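Local coordinates for protein aldehyde dehydrogenase 12 (PDB 6D97) that oxidises L-glutamate gamma-semialdehyde with NAD+ as cofactor, the last step of proline catabolism in plants, at residues 46-50 with 51-55; 153-156 with 157-161; 233-236 with 237-241. All coordinates share one frame; numbering follows the deposited sequence.

Contact 1 of 3, residues 46-50 with 51-55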
loop_
_atom_site.group_PDB
_atom_site.type_symbol
_atom_site.label_atom_id
_atom_site.label_comp_id
_atom_site.label_asym_id
_atom_site.label_seq_id
_atom_site.Cartn_x
_atom_site.Cartn_y
_atom_site.Cartn_z
ATOM N N GLN A 46 -18.832 8.502 37.295
ATOM C CA GLN A 46 -19.377 7.161 37.420
ATOM C C GLN A 46 -18.679 6.209 36.464
ATOM O O GLN A 46 -17.987 6.613 35.524
ATOM C CB GLN A 46 -20.886 7.160 37.153
ATOM C CG GLN A 46 -21.678 8.045 38.097
ATOM C CD GLN A 46 -23.155 8.046 37.785
ATOM O OE1 GLN A 46 -23.635 8.866 37.003
ATOM N NE2 GLN A 46 -23.887 7.116 38.386
ATOM N N ASN A 47 -18.879 4.927 36.723
ATOM C CA ASN A 47 -18.468 3.887 35.799
ATOM C C ASN A 47 -19.598 3.594 34.821
ATOM O O ASN A 47 -20.763 3.918 35.061
ATOM C CB ASN A 47 -18.080 2.614 36.553
ATOM C CG ASN A 47 -17.121 2.884 37.698
ATOM O OD1 ASN A 47 -15.936 3.155 37.483
ATOM N ND2 ASN A 47 -17.629 2.814 38.927
ATOM N N PHE A 48 -19.236 2.978 33.701
ATOM C CA PHE A 48 -20.201 2.467 32.740
ATOM C C PHE A 48 -19.861 1.012 32.471
ATOM O O PHE A 48 -18.756 0.707 32.010
ATOM C CB PHE A 48 -20.178 3.277 31.442
ATOM C CG PHE A 48 -21.338 3.000 30.532
ATOM C CD1 PHE A 48 -22.554 3.627 30.735
ATOM C CD2 PHE A 48 -21.208 2.125 29.468
ATOM C CE1 PHE A 48 -23.620 3.384 29.898
ATOM C CE2 PHE A 48 -22.271 1.878 28.628
ATOM C CZ PHE A 48 -23.479 2.505 28.845
ATOM N N VAL A 49 -20.801 0.118 32.762
ATOM C CA VAL A 49 -20.571 -1.311 32.595
ATOM C C VAL A 49 -21.907 -1.983 32.331
ATOM O O VAL A 49 -22.938 -1.595 32.890
ATOM C CB VAL A 49 -19.860 -1.915 33.826
ATOM C CG1 VAL A 49 -20.780 -1.911 35.038
ATOM C CG2 VAL A 49 -19.373 -3.319 33.531
ATOM N N GLN A 50 -21.874 -2.984 31.453
ATOM C CA GLN A 50 -23.056 -3.743 31.056
ATOM C C GLN A 50 -24.190 -2.821 30.611
ATOM O O GLN A 50 -25.368 -3.109 30.835
ATOM C CB GLN A 50 -23.507 -4.677 32.182
ATOM C CG GLN A 50 -22.345 -5.326 32.927
ATOM C CD GLN A 50 -22.522 -6.817 33.101
ATOM O OE1 GLN A 50 -22.557 -7.566 32.125
ATOM N NE2 GLN A 50 -22.638 -7.257 34.347
ATOM N N GLY A 51 -23.835 -1.696 29.990
ATOM C CA GLY A 51 -24.794 -0.831 29.331
ATOM C C GLY A 51 -25.424 0.263 30.166
ATOM O O GLY A 51 -26.366 0.906 29.689
ATOM N N SER A 52 -24.946 0.512 31.383
ATOM C CA SER A 52 -25.561 1.558 32.190
ATOM C C SER A 52 -24.522 2.234 33.071
ATOM O O SER A 52 -23.487 1.656 33.416
ATOM C CB SER A 52 -26.715 1.011 33.043
ATOM O OG SER A 52 -26.338 -0.164 33.739
ATOM N N TRP A 53 -24.814 3.486 33.413
ATOM C CA TRP A 53 -23.987 4.233 34.348
ATOM C C TRP A 53 -24.210 3.726 35.767
ATOM O O TRP A 53 -25.346 3.511 36.196
ATOM C CB TRP A 53 -24.307 5.724 34.254
ATOM C CG TRP A 53 -23.841 6.330 32.959
ATOM C CD1 TRP A 53 -24.605 6.651 31.873
ATOM C CD2 TRP A 53 -22.494 6.665 32.614
ATOM N NE1 TRP A 53 -23.812 7.171 30.877
ATOM C CE2 TRP A 53 -22.512 7.190 31.309
ATOM C CE3 TRP A 53 -21.273 6.571 33.287
ATOM C CZ2 TRP A 53 -21.355 7.624 30.665
ATOM C CZ3 TRP A 53 -20.129 6.996 32.646
ATOM C CH2 TRP A 53 -20.177 7.520 31.351
ATOM N N THR A 54 -23.113 3.551 36.500
ATOM C CA THR A 54 -23.150 2.859 37.776
ATOM C C THR A 54 -22.077 3.420 38.695
ATOM O O THR A 54 -20.999 3.821 38.247
ATOM C CB THR A 54 -22.944 1.354 37.587
ATOM O OG1 THR A 54 -22.679 0.733 38.850
ATOM C CG2 THR A 54 -21.774 1.107 36.647
ATOM N N ALA A 55 -22.382 3.432 39.991
ATOM C CA ALA A 55 -21.437 3.912 40.989
ATOM C C ALA A 55 -20.581 2.763 41.500
ATOM O O ALA A 55 -20.238 1.846 40.745
ATOM C CB ALA A 55 -22.174 4.588 42.147
#
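Phe48 and Trp53 face each other as a non-hydrogen-bonded pair of two antiparallel strands, 47-49 and 52-54, and make the tight side of this contact. The Phe48 ring turns its edge to the indole in a T-shaped arrangement, planes 64° apart, with CD1 set 3.6 Å from Trp53 CD2. Phe48 CB also lies over the indole, 4.0 Å from the centroid of its six-membered ring, a CH-pi contact. With CG anti to the backbone N of Phe48 (chi1 -167°), the ring reaches along the returning chain, and the amide N of Ser52 comes over one of its faces. Gln46 O approaches the indole at its edge, 3.6 Å from Trp53 CZ3. Arg236 adds a cation-pi contact to Trp53, and His239 meets the Phe48 ring, so helix 229-240 packs against this aromatic side.

On the other face Asn47 and Val49 are buried against Phe85 of helix 83-90. Val49 CG1 and Thr54 CG2 touch at 3.6 Å, whereas the amide of Asn47 gives Ala55 O just a weak bond and is held mainly by Asn252, through OD1, and by Ala75 O. The loose, solvent side is the turn, where Gln50 and Ser52 are exposed.

Asn47 N and Thr54 O are 2.8 Å apart, as are Thr54 N and Asn47 O; the second pair, Val49 with Ser52, is longer, Ser52 N lying 3.3 Å from Val49 O. Gln50 and Gly51 both have positive phi, which suits glycine at the second position. This is a beta hairpin with a two-residue loop, Gln50-Gly51, closed by a type I' turn from Val49 to Ser52.

Contact 2 of 3, residues 153-156 with 157-161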
loop_
_atom_site.group_PDB
_atom_site.type_symbol
_atom_site.label_atom_id
_atom_site.label_comp_id
_atom_site.label_asym_id
_atom_site.label_seq_id
_atom_site.Cartn_x
_atom_site.Cartn_y
_atom_site.Cartn_z
ATOM N N GLN A 153 -11.091 16.327 17.637
ATOM C CA GLN A 153 -12.126 16.616 16.649
ATOM C C GLN A 153 -11.661 16.239 15.248
ATOM O O GLN A 153 -12.407 15.626 14.475
ATOM C CB GLN A 153 -12.513 18.095 16.727
ATOM C CG GLN A 153 -13.817 18.459 16.039
ATOM C CD GLN A 153 -13.658 18.673 14.553
ATOM O OE1 GLN A 153 -12.561 18.955 14.065
ATOM N NE2 GLN A 153 -14.757 18.535 13.818
ATOM N N LYS A 154 -10.414 16.588 14.912
ATOM C CA LYS A 154 -9.870 16.270 13.595
ATOM C C LYS A 154 -9.738 14.765 13.395
ATOM O O LYS A 154 -10.028 14.253 12.307
ATOM C CB LYS A 154 -8.517 16.959 13.408
ATOM C CG LYS A 154 -8.614 18.385 12.880
ATOM C CD LYS A 154 -8.980 18.387 11.402
ATOM C CE LYS A 154 -9.297 19.784 10.899
ATOM N NZ LYS A 154 -10.575 20.303 11.453
ATOM N N PHE A 155 -9.297 14.045 14.432
ATOM C CA PHE A 155 -9.184 12.592 14.349
ATOM C C PHE A 155 -10.521 11.960 13.985
ATOM O O PHE A 155 -10.594 11.097 13.102
ATOM C CB PHE A 155 -8.653 12.044 15.679
ATOM C CG PHE A 155 -8.826 10.559 15.849
ATOM C CD1 PHE A 155 -7.837 9.678 15.439
ATOM C CD2 PHE A 155 -9.968 10.046 16.447
ATOM C CE1 PHE A 155 -7.993 8.314 15.609
ATOM C CE2 PHE A 155 -10.134 8.688 16.616
ATOM C CZ PHE A 155 -9.145 7.818 16.201
ATOM N N LEU A 156 -11.595 12.385 14.653
ATOM C CA LEU A 156 -12.922 11.867 14.337
ATOM C C LEU A 156 -13.324 12.212 12.909
ATOM O O LEU A 156 -14.002 11.424 12.239
ATOM C CB LEU A 156 -13.945 12.412 15.334
ATOM C CG LEU A 156 -13.803 11.940 16.783
ATOM C CD1 LEU A 156 -14.764 12.692 17.698
ATOM C CD2 LEU A 156 -14.016 10.434 16.880
ATOM N N GLU A 157 -12.911 13.385 12.420
ATOM C CA GLU A 157 -13.207 13.742 11.037
ATOM C C GLU A 157 -12.510 12.809 10.056
ATOM O O GLU A 157 -13.004 12.608 8.943
ATOM C CB GLU A 157 -12.816 15.194 10.758
ATOM C CG GLU A 157 -13.888 16.204 11.129
ATOM C CD GLU A 157 -13.665 17.558 10.479
ATOM O OE1 GLU A 157 -14.460 18.486 10.744
ATOM O OE2 GLU A 157 -12.697 17.691 9.699
ATOM N N ASN A 158 -11.381 12.214 10.452
ATOM C CA ASN A 158 -10.666 11.310 9.559
ATOM C C ASN A 158 -11.355 9.963 9.399
ATOM O O ASN A 158 -10.981 9.199 8.503
ATOM C CB ASN A 158 -9.236 11.088 10.058
ATOM C CG ASN A 158 -8.371 12.321 9.911
ATOM O OD1 ASN A 158 -8.703 13.243 9.165
ATOM N ND2 ASN A 158 -7.248 12.339 10.614
ATOM N N PHE A 159 -12.349 9.654 10.223
ATOM C CA PHE A 159 -12.963 8.336 10.194
ATOM C C PHE A 159 -14.471 8.449 10.078
ATOM O O PHE A 159 -15.228 7.721 10.726
ATOM C CB PHE A 159 -12.524 7.523 11.407
ATOM C CG PHE A 159 -11.045 7.295 11.438
ATOM C CD1 PHE A 159 -10.469 6.355 10.603
ATOM C CD2 PHE A 159 -10.225 8.057 12.251
ATOM C CE1 PHE A 159 -9.108 6.156 10.592
ATOM C CE2 PHE A 159 -8.858 7.858 12.250
ATOM C CZ PHE A 159 -8.300 6.906 11.417
ATOM N N CYS A 160 -14.913 9.363 9.221
ATOM C CA CYS A 160 -16.300 9.479 8.808
ATOM C C CYS A 160 -16.545 8.633 7.561
ATOM O O CYS A 160 -15.613 8.144 6.915
ATOM C CB CYS A 160 -16.661 10.939 8.534
ATOM S SG CYS A 160 -16.382 12.075 9.912
ATOM N N GLY A 161 -17.822 8.468 7.226
ATOM C CA GLY A 161 -18.195 7.745 6.020
ATOM C C GLY A 161 -17.648 6.330 6.003
ATOM O O GLY A 161 -17.911 5.522 6.899
#
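Gln153 and Glu157 join side chains one turn apart at the C-terminal end of helix 142-157, where the chain leaves the helix for the loop before helix 163-167. Gln153 NE2 donates to Glu157 OE1 at 3.1 Å, nearly straight at 167°. The acceptor lies in the plane of the Gln153 amide, but the NH2 group meets Glu157 OE1 from above the carboxylate plane, the two flat groups being turned 76° against each other. The bend at chi2 of Gln153 carries its amide toward Glu157, whose chain runs extended beyond CG. Lys154 lies alongside Glu157 and points the same way; its NZ stays 3.8 Å from Glu157 OE2, a long salt bridge.

On another side of the helix Phe155 and Phe159 come together obliquely, planes at 56°. Phe159 CE2 sits 3.5 Å from Phe155 CE1, while Phe159 CD2 is over the Phe155 ring, displaced toward its rim.

The backbone beneath changes its pairing as the helix ends. Glu157 N still bonds to Gln153 O four residues back; Asn158 N is shared between Phe155 O and, weakly, Lys154 O, and Phe159 N turns to Leu156 O, three residues back.

Farther out, Ala118 O of helix 105-121 is the stronger acceptor for Gln153 NE2, so two acceptors hold the amide, and Tyr214 of helix 203-214 meets the Phe159 ring. Asn158 serves the subunit interface: its OD1 accepts from Asp162 N of the second subunit, its backbone O from Gln163 NE2 of that subunit. Cys160 SG stands 3.4 Å from Leu156 O.

Contact 3 of 3, residues 233-236 with 237-241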
loop_
_atom_site.group_PDB
_atom_site.type_symbol
_atom_site.label_atom_id
_atom_site.label_comp_id
_atom_site.label_asym_id
_atom_site.label_seq_id
_atom_site.Cartn_x
_atom_site.Cartn_y
_atom_site.Cartn_z
ATOM N N GLN A 233 -17.557 12.514 30.378
ATOM C CA GLN A 233 -18.383 13.411 29.574
ATOM C C GLN A 233 -18.293 13.066 28.094
ATOM O O GLN A 233 -19.296 13.125 27.374
ATOM C CB GLN A 233 -17.964 14.861 29.815
ATOM C CG GLN A 233 -18.060 15.289 31.268
ATOM C CD GLN A 233 -19.467 15.165 31.815
ATOM O OE1 GLN A 233 -20.399 15.793 31.314
ATOM N NE2 GLN A 233 -19.632 14.343 32.841
ATOM N N MET A 234 -17.100 12.698 27.622
ATOM C CA MET A 234 -16.948 12.341 26.214
ATOM C C MET A 234 -17.755 11.094 25.871
ATOM O O MET A 234 -18.337 11.000 24.784
ATOM C CB MET A 234 -15.470 12.141 25.881
ATOM C CG MET A 234 -15.209 11.887 24.411
ATOM S SD MET A 234 -15.666 13.301 23.395
ATOM C CE MET A 234 -15.959 12.479 21.835
ATOM N N ILE A 235 -17.818 10.131 26.794
ATOM C CA ILE A 235 -18.577 8.910 26.546
ATOM C C ILE A 235 -20.069 9.208 26.474
ATOM O O ILE A 235 -20.797 8.613 25.668
ATOM C CB ILE A 235 -18.257 7.857 27.619
ATOM C CG1 ILE A 235 -16.825 7.358 27.446
ATOM C CG2 ILE A 235 -19.218 6.691 27.521
ATOM C CD1 ILE A 235 -16.323 6.535 28.614
ATOM N N ARG A 236 -20.550 10.135 27.307
ATOM C CA ARG A 236 -21.949 10.545 27.231
ATOM C C ARG A 236 -22.260 11.166 25.877
ATOM O O ARG A 236 -23.309 10.887 25.283
ATOM C CB ARG A 236 -22.272 11.521 28.361
ATOM C CG ARG A 236 -22.077 10.909 29.727
ATOM C CD ARG A 236 -22.448 11.850 30.862
ATOM N NE ARG A 236 -22.281 11.189 32.154
ATOM C CZ ARG A 236 -23.224 10.470 32.755
ATOM N NH1 ARG A 236 -24.414 10.327 32.187
ATOM N NH2 ARG A 236 -22.977 9.893 33.927
ATOM N N LEU A 237 -21.354 12.005 25.372
ATOM C CA LEU A 237 -21.497 12.539 24.023
ATOM C C LEU A 237 -21.519 11.414 22.996
ATOM O O LEU A 237 -22.364 11.398 22.093
ATOM C CB LEU A 237 -20.359 13.525 23.735
ATOM C CG LEU A 237 -20.205 14.271 22.399
ATOM C CD1 LEU A 237 -19.202 15.409 22.591
ATOM C CD2 LEU A 237 -19.772 13.378 21.221
ATOM N N LEU A 238 -20.587 10.465 23.117
ATOM C CA LEU A 238 -20.508 9.377 22.146
ATOM C C LEU A 238 -21.783 8.543 22.147
ATOM O O LEU A 238 -22.241 8.097 21.088
ATOM C CB LEU A 238 -19.287 8.503 22.436
ATOM C CG LEU A 238 -17.928 9.086 22.044
ATOM C CD1 LEU A 238 -16.790 8.284 22.653
ATOM C CD2 LEU A 238 -17.803 9.129 20.526
ATOM N N HIS A 239 -22.368 8.319 23.327
ATOM C CA HIS A 239 -23.648 7.621 23.392
ATOM C C HIS A 239 -24.734 8.402 22.666
ATOM O O HIS A 239 -25.549 7.818 21.943
ATOM C CB HIS A 239 -24.043 7.376 24.847
ATOM C CG HIS A 239 -23.279 6.271 25.507
ATOM N ND1 HIS A 239 -22.931 6.305 26.839
ATOM C CD2 HIS A 239 -22.800 5.102 25.022
ATOM C CE1 HIS A 239 -22.271 5.204 27.147
ATOM N NE2 HIS A 239 -22.177 4.456 26.063
ATOM N N ASP A 240 -24.756 9.726 22.839
ATOM C CA ASP A 240 -25.697 10.556 22.095
ATOM C C ASP A 240 -25.449 10.506 20.595
ATOM O O ASP A 240 -26.375 10.763 19.819
ATOM C CB ASP A 240 -25.628 12.004 22.580
ATOM C CG ASP A 240 -26.317 12.203 23.913
ATOM O OD1 ASP A 240 -26.918 11.228 24.417
ATOM O OD2 ASP A 240 -26.261 13.326 24.455
ATOM N N CYS A 241 -24.229 10.185 20.172
ATOM C CA CYS A 241 -23.898 10.090 18.758
ATOM C C CYS A 241 -24.066 8.682 18.206
ATOM O O CYS A 241 -23.808 8.463 17.019
ATOM C CB CYS A 241 -22.465 10.578 18.517
ATOM S SG CYS A 241 -22.228 12.342 18.816
#
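Helix 229-240 is the crossover helix of a beta-alpha-beta unit in the Rossmann-like NAD-binding domain, linking parallel strands 218-223 and 249-251, and this contact is its last two turns. Met234, on the buried side, meets both Leu237 and Leu238. Its chain leaves with CG anti to the backbone N (chi1 -175°) and then bends at chi2, which carries the methyl forward along the helix: Met234 CE is 3.9 Å from Leu238 CG and 4.0 Å from Leu237 CD2. Both leucines cross the methionine at an angle. Phe130 of helix 124-137 packs on Met234 and Leu237, Leu206 of helix 203-214 on Met234 and Leu238, and Ala117 of helix 105-121 on both leucines.

Another side of the helix carries Ile235 and His239, which lie side by side and point the same way. Ile235 CG2 reaches 3.4 Å from His239 CE1, and Ile235 O lies over one face of the imidazole. His239 ND1 is close to that carbonyl but badly angled for a bond; the backbone N of His239 does bond to it.

Arg236 extends from CG to NE and forms a salt bridge with Glu232 one turn earlier. Gln233 looks to the N-terminal stretch, its OE1 accepting from Thr31 N. Just past the helix end, Cys241 O accepts a hydrogen bond from Lys116 NZ of helix 105-121.

Regular i to i+4 bonds run beneath these side chains. The first joins Leu237 N to Gln233 O at 165°, and the shortest of the four sets His239 N 2.8 Å from Ile235 O; in the last, Asp240 N lies 3.1 Å from Arg236 O.

Contacts 1 and 3 adjoin, their centres about 13 Å apart: the aromatic face of the hairpin packs on helix 229-240, where Trp53 CZ2 also lies 3.9 Å from Ile235 CG2. Contact 1 is the more superficial, partly buried with its centre about 25 Å from that of the chain, and pairs strands; contacts 2 and 3 are buried and lie within or at the end of helices. Contact 3 is largely apolar, whereas contact 2 mixes a phenylalanine pair with charged and amide groups and reaches another subunit, as neither of the others does. Helices 105-121 and 203-214 touch both contacts 2 and 3, whose nearest atoms are about 4 Å apart.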